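Local coordinates for putative pyrroline carboxylate reductase (Streptococcus pyogenes, PDB 2AHR), which catalyses the NAD(P)H-dependent reduction of 1-pyrroline-5-carboxylate to L-proline, the last step of proline biosynthesis, at the interface of chains A and B. Residues are numbered along the deposited sequence; one frame, centred on the assembly and turned at random. Chains: chain A/B, putative pyrroline carboxylate reductase.

Contact 1: the interface of chains A and B. Residues chain A 171, 251-252, 255-256, 259; chain B 226-228, 231-232.
B:Thr228, the first residue of helix 228-239, packs its methyl against the last turns of helix 241-258 of chain A. Apolar contact does most of the work. The methyl CG2 of B:Thr228 lies over the backbone of A:Ala256, 3.7 Å from its CA, and also touches CD1 of A:Leu259 just beyond the helix. The methyl takes this place because CG2 is anti to the carbonyl carbon, with OG1 between backbone N and carbonyl carbon (chi1 65°). A:Thr252 and B:Thr228 cross at about a right angle, methyl CG2 of the former against CB of the latter at 3.8 Å. One helical turn on, the methyl of B:Ala231 meets CB of A:Lys255, carbon to carbon at 3.9 Å.

Around B:Gly232, which has no side chain, the ring of A:Tyr171, through CZ, and OG1 of A:Thr252 lie against CA. The two hydroxyls are hydrogen-bonded within chain A, A:Tyr171 OH to A:Thr252 OG1 at 2.6 Å, direction undecided; this bond ties helix 158-185 to helix 241-258 and probably steadies the surface that receives the glycine.

In this patch a water carries a polar link between the chains. A:Lys255 sends CG anti to its backbone N (chi1 -179°), bends once at chi2, and then runs extended alongside the B:Gly226-B:Gly227 loop, its CG 3.4 Å from the carbonyl O of B:Gly227. The aliphatic stem thus packs on the loop while the amino group at its end turns to a water. A:Lys255 NZ lies 2.9 Å from the bridging water O, which in turn lies 2.8 Å from the carbonyl O of B:Gly226.

Contact 2: the interface of chains A and B. Residues chain A 232, 235, 238-239; chain B 247-248, 251-252.
Carboxylate oxygen OE2 of A:Glu235 is held from both chains: the hydroxyl OG of B:Ser247 donates to it at 2.6 Å, and NH2 of A:Arg238 reaches it from within chain A, also at 2.6 Å. The serine uses the anti lone pair, away from the other oxygen, whereas the arginine comes in on the syn side, 28° out of the carboxylate plane. A:Arg238 grips side-on, its NE donating to OE1 of A:Glu235 at 2.6 Å, and both bonds are nearly straight, 173° at the hydrogen. Both carboxylate oxygens lie close to the guanidinium plane while the carboxylate itself is tilted against it; the two bonds probably restrict the rotation of the acid and help present OE2 to the partner chain. CD2 of A:Leu239 lies over one face of the guanidinium, near its rim.

The stem of A:Glu235 provides the packing. CG is anti to the backbone N (chi1 -175°) and the chain bends at chi2, laying its methylenes over the backbone of B:Ala248 and across B:Lys251 at about a right angle, CG of A:Glu235 3.8 Å from CG of B:Lys251. The amino group NZ of B:Lys251 stays 4.9 Å from OE1 of A:Glu235, where its charge may still favour the carboxylate without a salt bridge. Beside the serine, CD1 of A:Leu239 touches B:Ser247 CB at 3.5 Å.

At the other end, OG1 of B:Thr252 donates back to the carbonyl O of B:Ala248, one turn earlier. The site pairs the second half of helix 228-239 of chain A with the middle of helix 241-258 of chain B, within the family's dimerisation region.

Contact 1: the interface of chains A and B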
loop_
_atom_site.group_PDB
_atom_site.type_symbol
_atom_site.label_atom_id
_atom_site.label_comp_id
_atom_site.label_asym_id
_atom_site.label_seq_id
_atom_site.Cartn_x
_atom_site.Cartn_y
_atom_site.Cartn_z
ATOM N N TYR A 171 8.817 -23.553 -0.184
ATOM C CA TYR A 171 7.814 -22.640 0.371
ATOM C C TYR A 171 7.387 -23.112 1.734
ATOM O O TYR A 171 7.233 -22.309 2.644
ATOM C CB TYR A 171 6.605 -22.472 -0.564
ATOM C CG TYR A 171 7.021 -22.210 -1.999
ATOM C CD1 TYR A 171 8.215 -21.547 -2.286
ATOM C CD2 TYR A 171 6.220 -22.604 -3.064
ATOM C CE1 TYR A 171 8.617 -21.292 -3.596
ATOM C CE2 TYR A 171 6.606 -22.356 -4.388
ATOM C CZ TYR A 171 7.814 -21.702 -4.639
ATOM O OH TYR A 171 8.221 -21.457 -5.931
ATOM N N LYS A 251 3.734 -17.379 -10.018
ATOM C CA LYS A 251 5.060 -16.995 -10.495
ATOM C C LYS A 251 5.914 -18.188 -10.824
ATOM O O LYS A 251 6.672 -18.154 -11.785
ATOM C CB LYS A 251 5.805 -16.102 -9.499
ATOM C CG LYS A 251 5.234 -14.682 -9.346
ATOM C CD LYS A 251 5.369 -13.804 -10.592
ATOM C CE LYS A 251 6.810 -13.404 -10.830
ATOM N NZ LYS A 251 6.919 -12.194 -11.705
ATOM N N THR A 252 5.798 -19.240 -10.013
ATOM C CA THR A 252 6.536 -20.479 -10.253
ATOM C C THR A 252 6.147 -21.059 -11.617
ATOM O O THR A 252 7.009 -21.502 -12.386
ATOM C CB THR A 252 6.262 -21.498 -9.139
ATOM O OG1 THR A 252 6.501 -20.879 -7.858
ATOM C CG2 THR A 252 7.159 -22.715 -9.294
ATOM N N LYS A 255 7.357 -19.046 -14.630
ATOM C CA LYS A 255 8.777 -19.310 -14.897
ATOM C C LYS A 255 8.946 -20.633 -15.604
ATOM O O LYS A 255 9.717 -20.735 -16.554
ATOM C CB LYS A 255 9.608 -19.293 -13.604
ATOM C CG LYS A 255 11.075 -19.546 -13.827
ATOM C CD LYS A 255 11.770 -18.407 -14.578
ATOM C CE LYS A 255 13.196 -18.810 -14.959
ATOM N NZ LYS A 255 13.935 -17.669 -15.594
ATOM N N ALA A 256 8.241 -21.659 -15.125
ATOM C CA ALA A 256 8.197 -22.946 -15.826
ATOM C C ALA A 256 7.811 -22.739 -17.289
ATOM O O ALA A 256 8.511 -23.211 -18.182
ATOM C CB ALA A 256 7.226 -23.916 -15.147
ATOM N N LEU A 259 10.643 -21.146 -19.359
ATOM C CA LEU A 259 11.788 -22.019 -19.605
ATOM C C LEU A 259 11.572 -22.835 -20.879
ATOM O O LEU A 259 10.440 -23.205 -21.249
ATOM C CB LEU A 259 12.045 -22.949 -18.420
ATOM C CG LEU A 259 12.693 -22.356 -17.163
ATOM C CD1 LEU A 259 12.721 -23.403 -16.059
ATOM C CD2 LEU A 259 14.104 -21.860 -17.450
ATOM O OXT LEU A 259 12.540 -23.143 -21.582
ATOM N N GLY B 226 18.463 -19.982 -11.836
ATOM C CA GLY B 226 17.590 -19.613 -12.965
ATOM C C GLY B 226 16.352 -20.502 -13.086
ATOM O O GLY B 226 15.754 -20.588 -14.172
ATOM N N GLY B 227 15.964 -21.150 -11.980
ATOM C CA GLY B 227 14.862 -22.103 -11.960
ATOM C C GLY B 227 13.510 -21.553 -11.522
ATOM O O GLY B 227 13.311 -20.316 -11.386
ATOM N N THR B 228 12.566 -22.467 -11.316
ATOM C CA THR B 228 11.183 -22.090 -11.007
ATOM C C THR B 228 11.002 -21.746 -9.512
ATOM O O THR B 228 10.295 -20.809 -9.181
ATOM C CB THR B 228 10.196 -23.208 -11.440
ATOM O OG1 THR B 228 10.433 -24.388 -10.655
ATOM C CG2 THR B 228 10.404 -23.576 -12.908
ATOM N N ALA B 231 12.092 -18.316 -8.388
ATOM C CA ALA B 231 11.127 -17.304 -8.855
ATOM C C ALA B 231 9.929 -17.192 -7.897
ATOM O O ALA B 231 9.482 -16.086 -7.567
ATOM C CB ALA B 231 10.660 -17.637 -10.276
ATOM N N GLY B 232 9.415 -18.340 -7.451
ATOM C CA GLY B 232 8.316 -18.368 -6.475
ATOM C C GLY B 232 8.758 -17.832 -5.124
ATOM O O GLY B 232 8.030 -17.067 -4.485
HETATM O O HOH W 1 16.519 -18.845 -16.158
#

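Contact 2: the interface of chains A and B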
loop_
_atom_site.group_PDB
_atom_site.type_symbol
_atom_site.label_atom_id
_atom_site.label_comp_id
_atom_site.label_asym_id
_atom_site.label_seq_id
_atom_site.Cartn_x
_atom_site.Cartn_y
_atom_site.Cartn_z
ATOM N N GLY A 232 -5.089 -14.764 15.475
ATOM C CA GLY A 232 -3.986 -14.945 14.543
ATOM C C GLY A 232 -4.452 -15.219 13.124
ATOM O O GLY A 232 -3.833 -14.744 12.165
ATOM N N GLU A 235 -5.416 -12.106 11.341
ATOM C CA GLU A 235 -4.209 -11.366 10.953
ATOM C C GLU A 235 -3.638 -11.915 9.635
ATOM O O GLU A 235 -3.219 -11.142 8.776
ATOM C CB GLU A 235 -3.145 -11.353 12.080
ATOM C CG GLU A 235 -1.879 -10.473 11.796
ATOM C CD GLU A 235 -2.141 -8.951 11.700
ATOM O OE1 GLU A 235 -3.323 -8.509 11.650
ATOM O OE2 GLU A 235 -1.136 -8.186 11.663
ATOM N N ARG A 238 -5.812 -10.559 7.086
ATOM C CA ARG A 238 -5.492 -9.144 6.895
ATOM C C ARG A 238 -4.298 -8.948 5.963
ATOM O O ARG A 238 -4.334 -8.100 5.078
ATOM C CB ARG A 238 -5.242 -8.445 8.230
ATOM C CG ARG A 238 -5.185 -6.903 8.110
ATOM C CD ARG A 238 -4.916 -6.210 9.455
ATOM N NE ARG A 238 -3.558 -6.463 9.989
ATOM C CZ ARG A 238 -2.485 -5.691 9.759
ATOM N NH1 ARG A 238 -2.570 -4.618 8.971
ATOM N NH2 ARG A 238 -1.310 -5.994 10.310
ATOM N N LEU A 239 -3.247 -9.749 6.161
ATOM C CA LEU A 239 -1.967 -9.535 5.451
ATOM C C LEU A 239 -1.826 -10.414 4.204
ATOM O O LEU A 239 -0.859 -10.303 3.452
ATOM C CB LEU A 239 -0.785 -9.720 6.420
ATOM C CG LEU A 239 -0.713 -8.681 7.562
ATOM C CD1 LEU A 239 0.362 -9.050 8.558
ATOM C CD2 LEU A 239 -0.441 -7.264 7.030
ATOM N N SER B 247 3.717 -11.616 12.095
ATOM C CA SER B 247 2.668 -10.739 12.576
ATOM C C SER B 247 1.474 -11.537 13.145
ATOM O O SER B 247 0.958 -11.184 14.188
ATOM C CB SER B 247 2.255 -9.769 11.473
ATOM O OG SER B 247 1.363 -8.797 11.989
ATOM N N ALA B 248 1.071 -12.639 12.506
ATOM C CA ALA B 248 -0.017 -13.482 13.044
ATOM C C ALA B 248 0.340 -14.094 14.382
ATOM O O ALA B 248 -0.511 -14.187 15.279
ATOM C CB ALA B 248 -0.358 -14.591 12.081
ATOM N N LYS B 251 0.028 -11.406 16.958
ATOM C CA LYS B 251 -1.383 -11.186 17.295
ATOM C C LYS B 251 -1.977 -12.303 18.148
ATOM O O LYS B 251 -2.778 -12.053 19.047
ATOM C CB LYS B 251 -2.211 -11.005 16.032
ATOM C CG LYS B 251 -2.135 -9.577 15.481
ATOM C CD LYS B 251 -3.222 -8.704 16.113
ATOM C CE LYS B 251 -3.096 -7.250 15.663
ATOM N NZ LYS B 251 -4.334 -6.462 15.996
ATOM N N THR B 252 -1.585 -13.535 17.862
ATOM C CA THR B 252 -1.988 -14.700 18.680
ATOM C C THR B 252 -1.535 -14.502 20.136
ATOM O O THR B 252 -2.295 -14.702 21.072
ATOM C CB THR B 252 -1.385 -15.977 18.110
ATOM O OG1 THR B 252 -1.706 -16.059 16.714
ATOM C CG2 THR B 252 -1.922 -17.243 18.840
#

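The centres of the C-alpha atoms of contact 1 and contact 2 are about 28 Å apart in a two-fold symmetric interface, and both pair helix 228-239 of one chain with helix 241-258 of the other. Contact 1 takes the former from chain B, contact 2 from chain A; the two-fold symmetry gives each patch a twin with the chains exchanged. Residues 232, 251 and 252 recur with their chains exchanged. Contact 1 engages the start of helix 228-239 and the C-terminal end of helix 241-258; contact 2 shows the symmetry-related pair, further into helix 228-239 and nearer the middle of helix 241-258. This reciprocity fits a domain-swapped dimer.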